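Local coordinates for protein ebony (Drosophila melanogaster, PDB 6DYS) that probably joins beta-alanine to amines such as dopamine, this C-terminal part being a GNAT-like domain that binds the product beta-alanyl-dopamine, at residues L77-R82 with H121-G126. Numbering follows the deposited sequence.
With HJ1 (N-[2-(3,4-dihydroxyphenyl)ethyl]-beta-alaninamide), chain C.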
loop_
_atom_site.group_PDB
_atom_site.type_symbol
_atom_site.label_atom_id
_atom_site.label_comp_id
_atom_site.label_asym_id
_atom_site.label_seq_id
_atom_site.Cartn_x
_atom_site.Cartn_y
_atom_site.Cartn_z
ATOM N N LEU A 77 0.907 -6.188 -0.616
ATOM C CA LEU A 77 1.709 -6.395 0.583
ATOM C C LEU A 77 0.867 -6.033 1.800
ATOM O O LEU A 77 0.374 -4.904 1.907
ATOM C CB LEU A 77 2.993 -5.566 0.538
ATOM C CG LEU A 77 3.841 -5.751 -0.719
ATOM C CD1 LEU A 77 5.138 -4.966 -0.612
ATOM C CD2 LEU A 77 4.122 -7.230 -0.948
ATOM N N ASN A 78 0.709 -6.987 2.709
ATOM C CA ASN A 78 -0.152 -6.823 3.868
ATOM C C ASN A 78 0.572 -7.236 5.136
ATOM O O ASN A 78 1.411 -8.138 5.129
ATOM C CB ASN A 78 -1.425 -7.649 3.743
ATOM C CG ASN A 78 -2.108 -7.429 2.439
ATOM O OD1 ASN A 78 -2.555 -6.318 2.155
ATOM N ND2 ASN A 78 -2.187 -8.475 1.618
ATOM N N PHE A 79 0.214 -6.564 6.227
ATOM C CA PHE A 79 0.607 -6.949 7.573
ATOM C C PHE A 79 -0.613 -6.853 8.474
ATOM O O PHE A 79 -1.566 -6.125 8.177
ATOM C CB PHE A 79 1.703 -6.044 8.145
ATOM C CG PHE A 79 3.099 -6.435 7.752
ATOM C CD1 PHE A 79 3.593 -7.697 8.040
ATOM C CD2 PHE A 79 3.929 -5.523 7.122
ATOM C CE1 PHE A 79 4.880 -8.048 7.689
ATOM C CE2 PHE A 79 5.218 -5.866 6.773
ATOM C CZ PHE A 79 5.696 -7.132 7.054
ATOM N N ASP A 80 -0.582 -7.593 9.574
ATOM C CA ASP A 80 -1.403 -7.237 10.720
ATOM C C ASP A 80 -0.983 -5.847 11.169
ATOM O O ASP A 80 0.191 -5.620 11.478
ATOM C CB ASP A 80 -1.225 -8.263 11.845
ATOM C CG ASP A 80 -2.081 -7.964 13.080
ATOM O OD1 ASP A 80 -2.523 -6.810 13.288
ATOM O OD2 ASP A 80 -2.314 -8.908 13.860
ATOM N N ALA A 81 -1.935 -4.912 11.172
ATOM C CA ALA A 81 -1.601 -3.525 11.487
ATOM C C ALA A 81 -0.974 -3.384 12.870
ATOM O O ALA A 81 -0.162 -2.481 13.092
ATOM C CB ALA A 81 -2.846 -2.647 11.384
ATOM N N ARG A 82 -1.321 -4.264 13.806
ATOM C CA ARG A 82 -0.776 -4.212 15.154
ATOM C C ARG A 82 0.422 -5.137 15.338
ATOM O O ARG A 82 0.842 -5.375 16.474
ATOM C CB ARG A 82 -1.868 -4.544 16.172
ATOM C CG ARG A 82 -3.116 -3.696 16.016
ATOM C CD ARG A 82 -3.908 -3.664 17.310
ATOM N NE ARG A 82 -5.143 -2.897 17.191
ATOM C CZ ARG A 82 -5.201 -1.570 17.187
ATOM N NH1 ARG A 82 -6.372 -0.956 17.085
ATOM N NH2 ARG A 82 -4.087 -0.857 17.282
ATOM N N HIS A 121 -3.672 -4.737 7.447
ATOM C CA HIS A 121 -3.149 -3.491 6.902
ATOM C C HIS A 121 -2.682 -3.747 5.477
ATOM O O HIS A 121 -1.655 -4.396 5.263
ATOM C CB HIS A 121 -1.999 -2.959 7.756
ATOM C CG HIS A 121 -1.551 -1.581 7.375
ATOM N ND1 HIS A 121 -0.282 -1.109 7.639
ATOM C CD2 HIS A 121 -2.211 -0.567 6.767
ATOM C CE1 HIS A 121 -0.177 0.133 7.201
ATOM N NE2 HIS A 121 -1.333 0.487 6.666
ATOM N N SER A 122 -3.438 -3.249 4.504
ATOM C CA SER A 122 -3.008 -3.273 3.108
ATOM C C SER A 122 -2.131 -2.044 2.904
ATOM O O SER A 122 -2.632 -0.946 2.649
ATOM C CB SER A 122 -4.209 -3.289 2.169
ATOM O OG SER A 122 -3.809 -3.128 0.815
ATOM N N PHE A 123 -0.815 -2.213 3.035
ATOM C CA PHE A 123 0.066 -1.054 3.088
ATOM C C PHE A 123 0.771 -0.754 1.772
ATOM O O PHE A 123 1.195 0.386 1.564
ATOM C CB PHE A 123 1.098 -1.214 4.216
ATOM C CG PHE A 123 2.182 -2.222 3.935
ATOM C CD1 PHE A 123 3.416 -1.813 3.458
ATOM C CD2 PHE A 123 1.984 -3.570 4.193
ATOM C CE1 PHE A 123 4.424 -2.726 3.213
ATOM C CE2 PHE A 123 2.990 -4.493 3.956
ATOM C CZ PHE A 123 4.215 -4.067 3.466
ATOM N N MET A 124 0.893 -1.728 0.878
ATOM C CA MET A 124 1.494 -1.474 -0.421
ATOM C C MET A 124 0.835 -2.368 -1.451
ATOM O O MET A 124 0.534 -3.534 -1.181
ATOM C CB MET A 124 3.011 -1.705 -0.416
ATOM C CG MET A 124 3.799 -0.518 0.122
ATOM S SD MET A 124 5.413 -0.300 -0.635
ATOM C CE MET A 124 6.476 -0.844 0.696
ATOM N N MET A 125 0.604 -1.798 -2.627
ATOM C CA MET A 125 0.042 -2.506 -3.759
ATOM C C MET A 125 0.722 -1.966 -5.005
ATOM O O MET A 125 1.027 -0.774 -5.081
ATOM C CB MET A 125 -1.478 -2.320 -3.825
ATOM C CG MET A 125 -2.234 -3.467 -4.457
ATOM S SD MET A 125 -4.024 -3.263 -4.314
ATOM C CE MET A 125 -4.402 -4.353 -2.946
ATOM N N GLY A 126 0.990 -2.848 -5.961
ATOM C CA GLY A 126 1.667 -2.450 -7.182
ATOM C C GLY A 126 1.300 -3.361 -8.334
ATOM O O GLY A 126 0.898 -4.514 -8.146
HETATM C C02 HJ1 C . -3.276 1.026 -1.574
HETATM C C03 HJ1 C . -2.183 1.492 -0.619
HETATM C C04 HJ1 C . -0.781 1.516 -1.320
HETATM C C07 HJ1 C . -0.192 3.718 -0.179
HETATM C C08 HJ1 C . 0.843 3.798 1.000
HETATM C C09 HJ1 C . 2.142 4.352 0.588
HETATM C C10 HJ1 C . 3.330 3.791 1.081
HETATM C C11 HJ1 C . 4.576 4.319 0.696
HETATM C C12 HJ1 C . 4.634 5.389 -0.175
HETATM C C14 HJ1 C . 3.438 5.949 -0.670
HETATM C C16 HJ1 C . 2.195 5.418 -0.281
HETATM N N01 HJ1 C . -4.393 0.391 -0.856
HETATM N N06 HJ1 C . 0.163 2.617 -1.075
HETATM O O05 HJ1 C . -0.472 0.662 -2.039
HETATM O O13 HJ1 C . 5.918 5.922 -0.565
HETATM O O15 HJ1 C . 3.469 7.128 -1.630
HETATM O O HOH W 1 -2.001 -4.611 -0.020
#
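Leu77 stands opposite both Phe123 and Met124, a classic beta bulge, and its O accepts from Phe123 N at 3.2 Å and only weakly from Met124 N, while Leu77 N returns a nearly straight bond to Met124 O at 2.7 Å. On the N-terminal side of the bulge in strand 119-127, His121 exchanges a pair of backbone bonds with Phe79. With CG between its own N and carbonyl carbon (chi1 73°), the Phe123 ring is brought across to the partner strand, its CD2 3.1 Å from Leu77 O: CZ meets Leu77 CB at 3.5 Å, and CE2 meets Phe79 CD2 at 3.5 Å. The two phenyl planes lie 12° from parallel but are slid apart, barely overlapping. On the face of the sheet that carries Asn78 and Ser122, a water bridges Asn78 OD1 (2.8 Å), Met124 O and Ser122 OG; Asn78 ND2 is held by Leu60 O. Helix 41-58 covers Leu77 and Phe79, and Glu84 and Glu104 fix the two imidazole nitrogens of His121. On the C-terminal side of the bulge, Met125 N makes a weak bond to amide O05 of bound beta-alanyl-dopamine. The bulged strand 119-127, lending a backbone N-H to the ligand carbonyl, resembles bulged β4 of GNAT acyltransferases, consistent with a GNAT-like fold.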